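Local coordinates for protein manganese-dependent inorganic pyrophosphatase (Methanocaldococcus jannaschii, PDB 2EB0) that catalyses the hydrolysis of diphosphate to two phosphates as a manganese-dependent family II inorganic pyrophosphatase, at residues E55-K60 with F74-E79; M1-G6 with D26-R31; H67-Q72 with K204-N209; G210-I215 with E244-I249. One frame throughout, in Å; residues are numbered along the deposited sequence.

Contact 1: residues E55-K60 with F74-E79; sequences ESAKGK and FDDLEE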
# COMPACT_ATOMS: atom_id res chain seq x y z
N GLU B 55 -15.15 7.12 -17.68
CA GLU B 55 -14.42 6.00 -18.26
C GLU B 55 -12.94 6.27 -18.49
O GLU B 55 -12.15 5.34 -18.60
CB GLU B 55 -15.06 5.62 -19.60
CG GLU B 55 -16.53 5.25 -19.49
CD GLU B 55 -17.36 5.82 -20.63
OE1 GLU B 55 -17.03 5.56 -21.81
OE2 GLU B 55 -18.34 6.54 -20.34
N SER B 56 -12.58 7.54 -18.56
CA SER B 56 -11.20 7.91 -18.80
C SER B 56 -10.63 8.78 -17.68
O SER B 56 -11.29 9.71 -17.21
CB SER B 56 -11.09 8.65 -20.14
OG SER B 56 -9.78 9.16 -20.34
N ALA B 57 -9.41 8.47 -17.25
CA ALA B 57 -8.78 9.22 -16.18
C ALA B 57 -7.95 10.37 -16.73
O ALA B 57 -7.50 11.23 -15.97
CB ALA B 57 -7.90 8.30 -15.36
N LYS B 58 -7.74 10.38 -18.04
CA LYS B 58 -6.93 11.43 -18.66
C LYS B 58 -7.33 12.84 -18.25
O LYS B 58 -8.49 13.24 -18.37
CB LYS B 58 -7.00 11.31 -20.19
CG LYS B 58 -5.98 12.19 -20.90
CD LYS B 58 -5.99 11.95 -22.40
CE LYS B 58 -4.93 12.79 -23.09
NZ LYS B 58 -5.05 14.24 -22.76
N GLY B 59 -6.35 13.60 -17.75
CA GLY B 59 -6.61 14.97 -17.34
C GLY B 59 -7.39 15.10 -16.04
O GLY B 59 -7.79 16.20 -15.67
N LYS B 60 -7.60 13.98 -15.36
CA LYS B 60 -8.33 13.98 -14.10
C LYS B 60 -7.45 13.68 -12.90
O LYS B 60 -6.43 13.00 -13.02
CB LYS B 60 -9.45 12.93 -14.14
CG LYS B 60 -10.52 13.14 -15.20
CD LYS B 60 -11.60 12.06 -15.11
CE LYS B 60 -12.76 12.34 -16.07
NZ LYS B 60 -12.35 12.34 -17.50
N PHE B 74 -9.50 2.45 -14.28
CA PHE B 74 -9.49 3.06 -15.61
C PHE B 74 -8.48 2.35 -16.49
O PHE B 74 -7.41 1.97 -16.03
CB PHE B 74 -9.05 4.53 -15.56
CG PHE B 74 -9.92 5.42 -14.74
CD1 PHE B 74 -9.73 5.52 -13.36
CD2 PHE B 74 -10.88 6.22 -15.34
CE1 PHE B 74 -10.48 6.41 -12.60
CE2 PHE B 74 -11.64 7.12 -14.59
CZ PHE B 74 -11.44 7.22 -13.22
N ASP B 75 -8.81 2.19 -17.77
CA ASP B 75 -7.91 1.54 -18.71
C ASP B 75 -6.68 2.44 -18.89
O ASP B 75 -5.59 1.96 -19.18
CB ASP B 75 -8.59 1.36 -20.07
CG ASP B 75 -9.88 0.58 -19.96
OD1 ASP B 75 -9.84 -0.58 -19.51
OD2 ASP B 75 -10.94 1.14 -20.33
N ASP B 76 -6.88 3.73 -18.68
CA ASP B 76 -5.83 4.72 -18.81
C ASP B 76 -5.53 5.40 -17.48
O ASP B 76 -5.33 6.62 -17.43
CB ASP B 76 -6.24 5.79 -19.83
CG ASP B 76 -7.55 6.48 -19.46
OD1 ASP B 76 -7.88 7.49 -20.11
OD2 ASP B 76 -8.26 6.00 -18.55
N LEU B 77 -5.51 4.63 -16.40
CA LEU B 77 -5.24 5.17 -15.07
C LEU B 77 -3.97 6.02 -15.12
O LEU B 77 -3.93 7.13 -14.59
CB LEU B 77 -5.03 4.03 -14.06
CG LEU B 77 -5.49 4.23 -12.61
CD1 LEU B 77 -4.79 3.19 -11.75
CD2 LEU B 77 -5.18 5.64 -12.11
N GLU B 78 -2.94 5.47 -15.76
CA GLU B 78 -1.64 6.11 -15.92
C GLU B 78 -1.70 7.56 -16.38
O GLU B 78 -0.95 8.41 -15.90
CB GLU B 78 -0.81 5.32 -16.92
CG GLU B 78 -1.56 5.03 -18.21
CD GLU B 78 -0.64 4.73 -19.37
OE1 GLU B 78 0.16 3.78 -19.28
OE2 GLU B 78 -0.73 5.45 -20.39
N GLU B 79 -2.57 7.85 -17.34
CA GLU B 79 -2.69 9.20 -17.87
C GLU B 79 -3.38 10.16 -16.92
O GLU B 79 -3.48 11.36 -17.19
CB GLU B 79 -3.41 9.17 -19.22
CG GLU B 79 -2.50 8.77 -20.37
CD GLU B 79 -3.20 8.80 -21.70
OE1 GLU B 79 -3.90 7.82 -22.02
OE2 GLU B 79 -3.06 9.80 -22.43
O HOH W 1 -11.63 2.68 -18.40

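Contact 2: residues M1-G6 with D26-R31; sequences MRYVVG and DCYPAR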
# COMPACT_ATOMS: atom_id res chain seq x y z
N MET B 1 -11.10 17.55 -13.18
CA MET B 1 -11.07 17.88 -11.72
C MET B 1 -10.74 16.65 -10.87
O MET B 1 -10.22 15.65 -11.38
CB MET B 1 -12.41 18.47 -11.28
CG MET B 1 -12.80 19.77 -11.98
SD MET B 1 -13.29 19.56 -13.71
CE MET B 1 -11.77 20.02 -14.57
N ARG B 2 -11.05 16.73 -9.58
CA ARG B 2 -10.78 15.64 -8.64
C ARG B 2 -12.00 14.71 -8.47
O ARG B 2 -13.08 15.16 -8.12
CB ARG B 2 -10.37 16.23 -7.28
CG ARG B 2 -9.81 15.22 -6.31
CD ARG B 2 -9.58 15.84 -4.95
NE ARG B 2 -8.62 16.95 -4.98
CZ ARG B 2 -7.34 16.82 -5.31
NH1 ARG B 2 -6.85 15.63 -5.63
NH2 ARG B 2 -6.53 17.87 -5.31
N TYR B 3 -11.78 13.42 -8.70
CA TYR B 3 -12.83 12.41 -8.61
C TYR B 3 -12.46 11.25 -7.69
O TYR B 3 -11.31 10.81 -7.65
CB TYR B 3 -13.09 11.82 -10.00
CG TYR B 3 -13.63 12.79 -11.02
CD1 TYR B 3 -15.00 13.00 -11.15
CD2 TYR B 3 -12.77 13.49 -11.87
CE1 TYR B 3 -15.51 13.88 -12.09
CE2 TYR B 3 -13.27 14.39 -12.81
CZ TYR B 3 -14.64 14.58 -12.91
OH TYR B 3 -15.15 15.47 -13.83
N VAL B 4 -13.46 10.75 -6.96
CA VAL B 4 -13.29 9.59 -6.09
C VAL B 4 -14.03 8.49 -6.85
O VAL B 4 -15.23 8.60 -7.11
CB VAL B 4 -13.95 9.80 -4.70
CG1 VAL B 4 -13.81 8.52 -3.86
CG2 VAL B 4 -13.32 10.98 -3.98
N VAL B 5 -13.32 7.43 -7.24
CA VAL B 5 -13.95 6.36 -8.01
C VAL B 5 -13.70 4.96 -7.50
O VAL B 5 -12.62 4.64 -7.00
CB VAL B 5 -13.50 6.39 -9.49
CG1 VAL B 5 -14.56 5.74 -10.35
CG2 VAL B 5 -13.23 7.81 -9.94
N GLY B 6 -14.71 4.11 -7.65
CA GLY B 6 -14.61 2.72 -7.25
C GLY B 6 -14.17 1.92 -8.46
O GLY B 6 -13.77 2.49 -9.48
N ASP B 26 -14.73 16.93 -0.62
CA ASP B 26 -15.29 17.99 -1.44
C ASP B 26 -14.95 17.93 -2.92
O ASP B 26 -14.65 18.94 -3.54
CB ASP B 26 -14.89 19.37 -0.90
CG ASP B 26 -15.76 19.81 0.27
OD1 ASP B 26 -16.99 19.90 0.10
OD2 ASP B 26 -15.21 20.06 1.36
N CYS B 27 -14.99 16.73 -3.49
CA CYS B 27 -14.73 16.59 -4.92
C CYS B 27 -15.88 15.82 -5.54
O CYS B 27 -16.91 15.63 -4.90
CB CYS B 27 -13.38 15.91 -5.17
SG CYS B 27 -13.14 14.33 -4.36
N TYR B 28 -15.71 15.37 -6.78
CA TYR B 28 -16.78 14.65 -7.46
C TYR B 28 -16.81 13.13 -7.31
O TYR B 28 -15.78 12.46 -7.47
CB TYR B 28 -16.76 14.96 -8.96
CG TYR B 28 -16.69 16.43 -9.30
CD1 TYR B 28 -17.58 17.34 -8.72
CD2 TYR B 28 -15.76 16.91 -10.22
CE1 TYR B 28 -17.52 18.69 -9.04
CE2 TYR B 28 -15.70 18.26 -10.55
CZ TYR B 28 -16.58 19.15 -9.96
OH TYR B 28 -16.53 20.48 -10.28
N PRO B 29 -17.99 12.57 -7.01
CA PRO B 29 -18.15 11.13 -6.85
C PRO B 29 -18.34 10.56 -8.26
O PRO B 29 -18.87 11.24 -9.14
CB PRO B 29 -19.42 11.01 -6.02
CG PRO B 29 -20.23 12.16 -6.54
CD PRO B 29 -19.20 13.28 -6.57
N ALA B 30 -17.92 9.32 -8.48
CA ALA B 30 -18.08 8.74 -9.79
C ALA B 30 -18.04 7.22 -9.71
O ALA B 30 -17.71 6.65 -8.66
CB ALA B 30 -16.98 9.24 -10.72
N ARG B 31 -18.39 6.58 -10.83
CA ARG B 31 -18.43 5.13 -10.94
C ARG B 31 -17.83 4.70 -12.28
O ARG B 31 -17.84 5.45 -13.25
CB ARG B 31 -19.89 4.66 -10.83
CG ARG B 31 -20.82 5.32 -11.85
CD ARG B 31 -22.29 5.16 -11.48
NE ARG B 31 -23.18 5.78 -12.47
CZ ARG B 31 -23.58 5.19 -13.60
NH1 ARG B 31 -23.18 3.95 -13.89
NH2 ARG B 31 -24.38 5.83 -14.43
O HOH W 2 -17.59 4.01 -7.49

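Contact 3: residues H67-Q72 with K204-N209; sequences HSEKSQ and KNFDFN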
# COMPACT_ATOMS: atom_id res chain seq x y z
N HIS B 67 -10.34 -0.54 -4.38
CA HIS B 67 -9.58 -1.33 -5.33
C HIS B 67 -8.18 -0.79 -5.52
O HIS B 67 -7.91 0.40 -5.34
CB HIS B 67 -10.32 -1.45 -6.68
CG HIS B 67 -10.27 -0.22 -7.54
ND1 HIS B 67 -10.91 0.95 -7.21
CD2 HIS B 67 -9.68 -0.00 -8.74
CE1 HIS B 67 -10.73 1.84 -8.17
NE2 HIS B 67 -9.98 1.29 -9.11
N SER B 68 -7.27 -1.69 -5.87
CA SER B 68 -5.88 -1.36 -6.08
C SER B 68 -5.36 -2.28 -7.19
O SER B 68 -4.26 -2.82 -7.11
CB SER B 68 -5.09 -1.61 -4.79
OG SER B 68 -3.72 -1.32 -4.95
N GLU B 69 -6.18 -2.45 -8.22
CA GLU B 69 -5.81 -3.31 -9.33
C GLU B 69 -6.06 -2.58 -10.65
O GLU B 69 -7.16 -2.11 -10.92
CB GLU B 69 -6.63 -4.61 -9.29
CG GLU B 69 -6.21 -5.64 -10.33
CD GLU B 69 -4.98 -6.44 -9.91
OE1 GLU B 69 -4.35 -7.07 -10.80
OE2 GLU B 69 -4.66 -6.46 -8.70
N LYS B 70 -5.02 -2.50 -11.48
CA LYS B 70 -5.10 -1.84 -12.77
C LYS B 70 -6.28 -2.38 -13.60
O LYS B 70 -7.09 -1.61 -14.10
CB LYS B 70 -3.79 -2.04 -13.54
CG LYS B 70 -3.81 -1.53 -14.97
CD LYS B 70 -4.00 -0.03 -15.04
CE LYS B 70 -4.02 0.45 -16.48
NZ LYS B 70 -4.11 1.94 -16.56
N SER B 71 -6.38 -3.70 -13.74
CA SER B 71 -7.45 -4.27 -14.54
C SER B 71 -8.87 -4.08 -14.00
O SER B 71 -9.83 -4.55 -14.61
CB SER B 71 -7.17 -5.76 -14.79
OG SER B 71 -6.65 -6.40 -13.64
N GLN B 72 -9.00 -3.40 -12.87
CA GLN B 72 -10.31 -3.14 -12.27
C GLN B 72 -10.58 -1.63 -12.21
O GLN B 72 -11.64 -1.20 -11.74
CB GLN B 72 -10.36 -3.70 -10.84
CG GLN B 72 -10.03 -5.17 -10.73
CD GLN B 72 -9.82 -5.61 -9.29
OE1 GLN B 72 -9.29 -6.70 -9.04
NE2 GLN B 72 -10.24 -4.78 -8.34
N LYS B 204 -14.30 -9.78 -11.48
CA LYS B 204 -13.06 -9.04 -11.23
C LYS B 204 -11.92 -9.66 -12.03
O LYS B 204 -11.81 -10.88 -12.12
CB LYS B 204 -12.71 -9.07 -9.74
CG LYS B 204 -13.54 -8.14 -8.88
CD LYS B 204 -12.70 -6.96 -8.42
CE LYS B 204 -13.53 -5.97 -7.60
NZ LYS B 204 -14.12 -6.59 -6.39
N ASN B 205 -11.08 -8.81 -12.60
CA ASN B 205 -9.94 -9.28 -13.38
C ASN B 205 -8.66 -9.02 -12.61
O ASN B 205 -8.55 -8.01 -11.91
CB ASN B 205 -9.89 -8.57 -14.73
CG ASN B 205 -11.05 -8.95 -15.61
OD1 ASN B 205 -11.38 -10.13 -15.74
ND2 ASN B 205 -11.68 -7.96 -16.23
N PHE B 206 -7.69 -9.93 -12.71
CA PHE B 206 -6.42 -9.77 -12.00
C PHE B 206 -5.22 -10.12 -12.87
O PHE B 206 -5.35 -10.74 -13.93
CB PHE B 206 -6.32 -10.69 -10.78
CG PHE B 206 -7.43 -10.54 -9.79
CD1 PHE B 206 -8.69 -11.06 -10.05
CD2 PHE B 206 -7.20 -9.88 -8.58
CE1 PHE B 206 -9.72 -10.94 -9.12
CE2 PHE B 206 -8.22 -9.74 -7.65
CZ PHE B 206 -9.49 -10.27 -7.91
N ASP B 207 -4.05 -9.72 -12.38
CA ASP B 207 -2.80 -10.04 -13.05
C ASP B 207 -2.01 -10.82 -12.00
O ASP B 207 -1.55 -10.24 -11.01
CB ASP B 207 -2.03 -8.79 -13.44
CG ASP B 207 -0.73 -9.11 -14.16
OD1 ASP B 207 0.13 -8.21 -14.31
OD2 ASP B 207 -0.56 -10.27 -14.59
N PHE B 208 -1.88 -12.12 -12.19
CA PHE B 208 -1.14 -12.96 -11.26
C PHE B 208 0.17 -13.42 -11.87
O PHE B 208 0.19 -14.37 -12.66
CB PHE B 208 -1.94 -14.20 -10.85
CG PHE B 208 -3.16 -13.92 -10.03
CD1 PHE B 208 -3.29 -12.72 -9.32
CD2 PHE B 208 -4.18 -14.86 -9.93
CE1 PHE B 208 -4.41 -12.48 -8.53
CE2 PHE B 208 -5.30 -14.63 -9.14
CZ PHE B 208 -5.42 -13.44 -8.44
N ASN B 209 1.25 -12.74 -11.52
CA ASN B 209 2.57 -13.10 -12.04
C ASN B 209 2.52 -13.19 -13.57
O ASN B 209 2.88 -14.21 -14.16
CB ASN B 209 2.99 -14.44 -11.42
CG ASN B 209 4.46 -14.72 -11.57
OD1 ASN B 209 5.29 -13.81 -11.56
ND2 ASN B 209 4.81 -15.99 -11.68
O HOH W 3 -3.43 -9.18 -8.97
O HOH W 4 -12.01 -5.81 -13.16

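Contact 4: residues G210-I215 with E244-I249; sequences GKKVGI and EGYDLI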
# COMPACT_ATOMS: atom_id res chain seq x y z
N GLY B 210 2.03 -12.13 -14.20
CA GLY B 210 1.94 -12.08 -15.65
C GLY B 210 0.73 -12.77 -16.26
O GLY B 210 0.47 -12.59 -17.45
N LYS B 211 -0.01 -13.54 -15.47
CA LYS B 211 -1.18 -14.25 -16.00
C LYS B 211 -2.51 -13.53 -15.78
O LYS B 211 -2.78 -12.99 -14.70
CB LYS B 211 -1.26 -15.65 -15.40
CG LYS B 211 -0.02 -16.51 -15.63
CD LYS B 211 0.22 -16.77 -17.11
CE LYS B 211 1.37 -17.74 -17.30
NZ LYS B 211 1.06 -19.06 -16.69
N LYS B 212 -3.34 -13.55 -16.81
CA LYS B 212 -4.65 -12.92 -16.75
C LYS B 212 -5.63 -13.88 -16.11
O LYS B 212 -5.96 -14.92 -16.68
CB LYS B 212 -5.11 -12.54 -18.16
CG LYS B 212 -6.47 -11.86 -18.24
CD LYS B 212 -6.81 -11.51 -19.69
CE LYS B 212 -8.19 -10.90 -19.83
NZ LYS B 212 -8.30 -9.59 -19.13
N VAL B 213 -6.09 -13.55 -14.90
CA VAL B 213 -7.06 -14.39 -14.21
C VAL B 213 -8.30 -13.60 -13.89
O VAL B 213 -8.24 -12.41 -13.57
CB VAL B 213 -6.49 -14.99 -12.91
CG1 VAL B 213 -7.53 -15.89 -12.24
CG2 VAL B 213 -5.23 -15.80 -13.21
N GLY B 214 -9.45 -14.27 -13.99
CA GLY B 214 -10.71 -13.62 -13.69
C GLY B 214 -11.42 -14.41 -12.61
O GLY B 214 -11.39 -15.64 -12.60
N ILE B 215 -12.06 -13.70 -11.69
CA ILE B 215 -12.79 -14.35 -10.61
C ILE B 215 -14.13 -13.66 -10.45
O ILE B 215 -14.20 -12.53 -9.98
CB ILE B 215 -12.01 -14.29 -9.28
CG1 ILE B 215 -10.59 -14.80 -9.48
CG2 ILE B 215 -12.72 -15.15 -8.23
CD1 ILE B 215 -9.71 -14.69 -8.24
N GLU B 244 -10.98 -13.35 -24.54
CA GLU B 244 -10.36 -12.24 -23.84
C GLU B 244 -8.99 -12.63 -23.29
O GLU B 244 -8.35 -11.88 -22.56
CB GLU B 244 -11.30 -11.75 -22.73
CG GLU B 244 -12.64 -11.29 -23.31
CD GLU B 244 -13.68 -10.96 -22.26
OE1 GLU B 244 -14.86 -10.84 -22.63
OE2 GLU B 244 -13.32 -10.81 -21.07
N GLY B 245 -8.53 -13.82 -23.70
CA GLY B 245 -7.23 -14.31 -23.30
C GLY B 245 -6.95 -14.53 -21.83
O GLY B 245 -5.88 -14.17 -21.33
N TYR B 246 -7.91 -15.11 -21.12
CA TYR B 246 -7.72 -15.39 -19.70
C TYR B 246 -6.93 -16.69 -19.55
O TYR B 246 -7.20 -17.67 -20.24
CB TYR B 246 -9.05 -15.57 -18.99
CG TYR B 246 -9.81 -14.30 -18.73
CD1 TYR B 246 -10.56 -13.68 -19.74
CD2 TYR B 246 -9.81 -13.72 -17.46
CE1 TYR B 246 -11.28 -12.52 -19.48
CE2 TYR B 246 -10.53 -12.56 -17.20
CZ TYR B 246 -11.26 -11.97 -18.21
OH TYR B 246 -11.98 -10.84 -17.95
N ASP B 247 -5.96 -16.70 -18.65
CA ASP B 247 -5.20 -17.92 -18.42
C ASP B 247 -6.09 -18.82 -17.56
O ASP B 247 -6.01 -20.05 -17.65
CB ASP B 247 -3.89 -17.62 -17.70
CG ASP B 247 -3.07 -18.87 -17.46
OD1 ASP B 247 -3.14 -19.43 -16.34
OD2 ASP B 247 -2.36 -19.30 -18.39
N LEU B 248 -6.94 -18.19 -16.75
CA LEU B 248 -7.86 -18.91 -15.86
C LEU B 248 -9.04 -18.07 -15.39
O LEU B 248 -8.93 -16.86 -15.17
CB LEU B 248 -7.11 -19.41 -14.62
CG LEU B 248 -7.98 -19.88 -13.44
CD1 LEU B 248 -8.66 -21.21 -13.75
CD2 LEU B 248 -7.10 -20.01 -12.20
N ILE B 249 -10.18 -18.75 -15.23
CA ILE B 249 -11.40 -18.11 -14.74
C ILE B 249 -12.07 -19.01 -13.70
O ILE B 249 -12.22 -20.22 -13.90
CB ILE B 249 -12.41 -17.82 -15.88
CG1 ILE B 249 -11.92 -16.65 -16.74
CG2 ILE B 249 -13.78 -17.48 -15.29
CD1 ILE B 249 -12.88 -16.22 -17.83
O HOH W 5 -0.77 -21.17 -18.18
O HOH W 6 -11.12 -9.21 -20.16

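Contact 1: residues E55-K60 with F74-E79
The carboxylate of Asp76 and the ring of Phe74 meet Ser56 and Ala57 in two different ways, one polar and one apolar. Asp76 holds CG in the crowded position between its own N and carbonyl carbon (chi1 57°), and so presents both oxygens to the 55-60 segment. Its OD1 takes a short hydrogen bond from Ser56 OG at 2.5 Å, through the syn lone pair. Its OD2 accepts from Ala57 N at 3.0 Å in a nearly straight bond (169°), the N-H arriving from above the carboxylate plane. Beside this grip, Ala57 CB sits over one face of the Phe74 ring, 3.7 Å from the centroid and displaced toward the rim, a CH-pi contact. Ser56 N lies at the ring edge, in plane. Both segments are connecting loops of the parallel sheet in the DHH domain: residues 55-60 lead into strand 61-65, and the loop of residues 74-79 precedes strand 81-87. Each is built on a turn, type II from Ala57 to Lys60 and type I from Phe74 to Leu77. Ile62 of the intervening strand touches both Ala57 and Phe74. At the outer end Lys58 and Glu79 cross obliquely, with Glu79 OE2 3.6 Å from Lys58 CE. At the other end a water donates to Glu55 O and Asp75 OD2 and accepts from Asp75 N.

Contact 2: residues M1-G6 with D26-R31
Strands 2-5 and 28-31 lie side by side in parallel as the two strands of a beta-alpha-beta unit, with helix 12-25 as the crossover, in the parallel sheet of the DHH domain. The pairing rests mainly on two good backbone bonds. Tyr28 N donates to Arg2 O at 3.0 Å, and Tyr28 O accepts from Val4 N at 2.9 Å, both running nearly along the C=O axis; a third, from Ala30 N to Val4 O, is weak. Tyr28 thus fixes the register, and it is also the residue with the most surface buried by this contact. With CG anti to the carbonyl carbon, its ring lies alongside the Met1 side chain, CE2 reaching Met1 CB at 3.4 Å, and crosses the Tyr3 ring obliquely. The two ring planes are at 50° with centroids 5.3 Å apart, and Tyr28 CD2 stands over one face of the Tyr3 ring. Tyr3 CD1 meets Tyr28 CB at 3.4 Å. A serine at Tyr3 would remove the ring and would probably leave Tyr28 CB and CD2 without their main apolar partner across the strands, loosening the packing on this side of the sheet. Cys27, just before the second strand, faces Arg2 and Val4. Its CB packs on the aliphatic part of Arg2, whose guanidinium goes on to a salt bridge with Glu61. Its first torsion (54°) puts the sulphur between N and the carbonyl carbon, and Cys27 SG touches Val4 CG2 at 3.4 Å.

Contact 3: residues H67-Q72 with K204-N209
Asp207 N donates to Glu69 OE1 at 3.1 Å, a somewhat bent bond (141°) that meets the oxygen from above the carboxylate plane. Glu69 reaches it with CG anti to the backbone N and a bend at chi2 (81°), which carries the carboxylate past Asn205 O and along Phe206 CA. A water lies within donating distance of both OE1 (weakly) and Asp207 O, though more acceptors surround it than it has protons to give. Glu69 OE2 has a long, weak ion pair with Lys90. Ser71 has its hydroxyl in the crowded position between N and the carbonyl carbon, where OG gives a weak hydrogen bond to Asn205 O at 3.0 Å. Another water closes the gap between the backbones, donating to Ser71 O at 2.9 Å and accepting from Asn205 N. The side-chain oxygen of Asn205, OD1, has a different partner, the hydroxyl of Tyr246. These bonds join the two domains of a DHH pyrophosphatase: 67-72 is the loop after strand 61-65 of the DHH domain, with a 3-10 turn at 70-72, and 204-208 is an outermost strand of the mixed DHHA2 sheet, paired on its inner side with strand 211-220. The turn carries its own backbone bond, Gln72 N to Glu69 O at 3.0 Å. Gln72 crosses Lys204 at about a right angle, its extended chain laid across the lysine CD, and the end of its side chain lies over one face of the Phe206 ring. Lys204 continues to touch His7, a manganese ligand.

Contact 4: residues G210-I215 with E244-I249
The Tyr246 ring is covered on both faces. Lys212 CE stands over its centre, 3.4 Å above the plane, a CH-pi contact, while Ile249 CD1 lies against the opposite face, offset toward the rim. Val213 C and Glu244 CD lie in plane at its edges. With CG anti to the backbone N and the extended chain bent at chi4, Lys212 NZ lies over the same face, 4.2 Å from the centroid, a cation-pi contact. A water links Lys212 NZ to Glu244 OE2, which also salt-bridges Lys240. An alanine at Tyr246 would lose the surface under Lys212 and the hydroxyl's bond to Asn205, and would probably loosen the tie to edge strand 204-208. Strands 211-220 and 248-255 run parallel in the mixed DHHA2 sheet. Lys212 O accepts from Asp247 N (2.7 Å) and weakly from Leu248 N; Gly214 N donates to Leu248 O (2.9 Å). With Tyr246 CD2 3.5 Å from Gly214 N, no room is left for a CB there. Lys211 NZ and Asp247 OD2 form a long, water-bridged salt bridge (3.8 Å), while Asp247 OD1 bonds the Tyr305 hydroxyl. Both lysine charges have an acidic partner through water, and the ring would probably stabilise that of Lys212.

In the fold
Contacts 1 and 2 sit in the DHH domain, their centres 13 Å apart, linked by packing of Lys60 CD on Tyr3 CE2 (3.7 Å) and Phe74 CZ on Val5 CG2 (3.8 Å). Contact 3 spans the two domains: Lys70 touches the turn of contact 1, and His67 CE1 lies 3.4 Å from Gly6 O of contact 2. On its DHHA2 side it adjoins contact 4, centres 10 Å apart, where Phe206 N meets Val213 O at 2.7 Å. Two contacts come near the manganese site: the side chain of Lys204 is about 4 Å, and Gly6 about 7 Å, from a bound ion. Contact 4 lies away from it and about 15 Å, nearest atoms, from contact 2.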